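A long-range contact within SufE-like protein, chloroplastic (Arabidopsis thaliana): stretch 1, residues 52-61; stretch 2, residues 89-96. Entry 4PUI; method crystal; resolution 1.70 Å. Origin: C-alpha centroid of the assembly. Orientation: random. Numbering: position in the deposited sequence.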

# COMPACT_ATOMS: atom_id res chain seq x y z
N LEU A 52 2.98 0.29 3.87
CA LEU A 52 2.93 1.19 2.72
C LEU A 52 3.07 2.65 3.17
O LEU A 52 2.39 3.07 4.11
CB LEU A 52 1.60 1.05 2.00
CG LEU A 52 1.19 -0.34 1.54
CD1 LEU A 52 -0.16 -0.30 0.84
CD2 LEU A 52 2.24 -0.92 0.61
N ARG A 53 3.93 3.41 2.51
CA ARG A 53 3.95 4.86 2.69
C ARG A 53 3.75 5.49 1.33
O ARG A 53 4.54 5.27 0.41
CB ARG A 53 5.27 5.34 3.31
CG ARG A 53 5.29 6.86 3.56
CD ARG A 53 6.66 7.30 4.05
NE ARG A 53 6.74 8.72 4.38
CZ ARG A 53 7.04 9.67 3.50
NH1 ARG A 53 7.25 9.34 2.24
NH2 ARG A 53 7.12 10.95 3.88
N ILE A 54 2.66 6.24 1.19
CA ILE A 54 2.28 6.79 -0.11
C ILE A 54 2.06 8.28 0.01
O ILE A 54 1.25 8.71 0.81
CB ILE A 54 0.96 6.17 -0.60
CG1 ILE A 54 1.00 4.66 -0.39
CG2 ILE A 54 0.68 6.55 -2.09
CD1 ILE A 54 -0.35 3.98 -0.60
N VAL A 55 2.77 9.05 -0.81
CA VAL A 55 2.52 10.48 -0.92
C VAL A 55 1.92 10.76 -2.31
O VAL A 55 2.59 10.58 -3.33
CB VAL A 55 3.79 11.31 -0.71
CG1 VAL A 55 3.44 12.80 -0.71
CG2 VAL A 55 4.47 10.93 0.61
N SER A 56 0.65 11.15 -2.34
CA SER A 56 -0.05 11.34 -3.62
C SER A 56 -1.05 12.47 -3.54
O SER A 56 -1.71 12.63 -2.51
CB SER A 56 -0.81 10.06 -4.01
OG SER A 56 -1.61 10.24 -5.18
N ASP A 57 -1.17 13.20 -4.65
CA ASP A 57 -2.22 14.19 -4.88
C ASP A 57 -3.62 13.63 -4.63
O ASP A 57 -4.54 14.37 -4.25
CB ASP A 57 -2.23 14.59 -6.36
CG ASP A 57 -1.10 15.49 -6.73
OD1 ASP A 57 -0.34 15.89 -5.83
OD2 ASP A 57 -1.00 15.82 -7.93
N ALA A 58 -3.78 12.34 -4.91
CA ALA A 58 -5.10 11.72 -4.93
C ALA A 58 -5.78 11.71 -3.57
O ALA A 58 -6.98 11.52 -3.47
CB ALA A 58 -5.01 10.30 -5.50
N PHE A 59 -4.99 11.92 -2.51
CA PHE A 59 -5.52 11.93 -1.15
C PHE A 59 -6.06 13.29 -0.70
O PHE A 59 -6.64 13.39 0.38
CB PHE A 59 -4.45 11.50 -0.15
CG PHE A 59 -3.89 10.14 -0.41
CD1 PHE A 59 -4.71 9.08 -0.73
CD2 PHE A 59 -2.52 9.93 -0.34
CE1 PHE A 59 -4.17 7.82 -0.97
CE2 PHE A 59 -1.97 8.69 -0.58
CZ PHE A 59 -2.80 7.63 -0.90
N GLN A 60 -5.88 14.32 -1.51
CA GLN A 60 -6.40 15.64 -1.18
C GLN A 60 -7.88 15.61 -0.88
O GLN A 60 -8.68 15.11 -1.68
CB GLN A 60 -6.15 16.61 -2.33
CG GLN A 60 -4.72 17.04 -2.49
CD GLN A 60 -4.55 17.92 -3.71
OE1 GLN A 60 -5.02 17.59 -4.80
NE2 GLN A 60 -3.90 19.06 -3.53
N GLY A 61 -8.25 16.13 0.29
CA GLY A 61 -9.64 16.26 0.66
C GLY A 61 -10.21 15.01 1.33
O GLY A 61 -11.34 15.02 1.81
N VAL A 89 0.41 4.49 5.59
CA VAL A 89 0.62 5.91 5.84
C VAL A 89 0.35 6.57 4.50
O VAL A 89 0.98 6.23 3.51
CB VAL A 89 2.07 6.23 6.31
CG1 VAL A 89 2.30 7.75 6.35
CG2 VAL A 89 2.32 5.64 7.68
N ALA A 90 -0.64 7.45 4.48
CA ALA A 90 -1.06 8.09 3.24
C ALA A 90 -1.12 9.59 3.43
O ALA A 90 -1.94 10.09 4.22
CB ALA A 90 -2.42 7.56 2.80
N LYS A 91 -0.26 10.31 2.72
CA LYS A 91 -0.16 11.75 2.88
C LYS A 91 -0.24 12.45 1.54
O LYS A 91 0.08 11.87 0.50
CB LYS A 91 1.17 12.13 3.52
CG LYS A 91 1.44 11.40 4.82
CD LYS A 91 2.71 11.89 5.49
CE LYS A 91 2.81 11.31 6.89
NZ LYS A 91 3.28 12.32 7.88
N THR A 92 -0.63 13.71 1.55
CA THR A 92 -0.50 14.52 0.35
C THR A 92 0.88 15.19 0.36
O THR A 92 1.52 15.25 1.41
CB THR A 92 -1.57 15.61 0.31
OG1 THR A 92 -1.38 16.48 1.42
CG2 THR A 92 -2.96 14.99 0.40
N PRO A 93 1.35 15.67 -0.80
CA PRO A 93 2.63 16.37 -0.78
C PRO A 93 2.63 17.54 0.21
O PRO A 93 3.65 17.81 0.85
CB PRO A 93 2.78 16.85 -2.22
CG PRO A 93 2.08 15.79 -3.02
CD PRO A 93 0.88 15.40 -2.17
N ALA A 94 1.49 18.21 0.36
CA ALA A 94 1.40 19.38 1.24
C ALA A 94 1.57 19.02 2.72
O ALA A 94 1.85 19.89 3.55
CB ALA A 94 0.08 20.10 1.02
N GLU A 95 1.41 17.74 3.04
CA GLU A 95 1.42 17.28 4.42
C GLU A 95 2.77 16.77 4.93
O GLU A 95 2.93 16.49 6.12
CB GLU A 95 0.35 16.20 4.62
CG GLU A 95 -1.06 16.71 4.52
CD GLU A 95 -2.08 15.60 4.39
OE1 GLU A 95 -1.68 14.42 4.25
OE2 GLU A 95 -3.28 15.93 4.43
N VAL A 96 3.75 16.63 4.04
CA VAL A 96 5.01 16.03 4.47
C VAL A 96 5.94 17.10 5.05
O VAL A 96 5.58 18.28 5.11
CB VAL A 96 5.70 15.25 3.34
CG1 VAL A 96 4.74 14.26 2.72
CG2 VAL A 96 6.25 16.19 2.29

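Two parallel strands, 52-55 and 89-91, lie side by side with axes 4.8 Å apart, and the first rule is the parallel ladder: alternate residues on each strand carry the hydrogen bonds. Val-89 opens it, Val-89 N donating to Leu-52 O (2.9 Å) and Val-89 O accepting from Ile-54 N (2.9 Å), so a single residue spans the two neighbours of its partner Arg-53. On the face that Val-89 shares with Arg-53, Val-89 CG1 rests 4.2 Å from Arg-53 CG, aliphatic carbon against the arginine's methylene stem.

Ala-90 turns to the other face, with Ile-54. The second rule is a small residue against an aromatic face: Ala-90 CB sits over one face of the Phe-59 ring, 3.8 Å from its centroid, a CH-pi contact.

Lys-91 repeats the pattern of Val-89: Lys-91 N donates to Ile-54 O (2.9 Å), and Lys-91 O accepts from Ser-56 N (3.0 Å), carrying the ladder one residue past strand 52-55. Lys-91 O also lies near the plane of the Phe-59 ring, at its edge, 3.4 Å from Phe-59 CD2.

Thr-92 then presents its methyl, Thr-92 CG2 lying 3.8 Å from Phe-59 CB, while Thr-92 N donates to Glu-95 OE1 (3.0 Å) within stretch 2. Pro-93 and Val-96 finish the packing around Val-55, with Val-55 CG1 3.9 Å from both Pro-93 CD and Val-96 CG1.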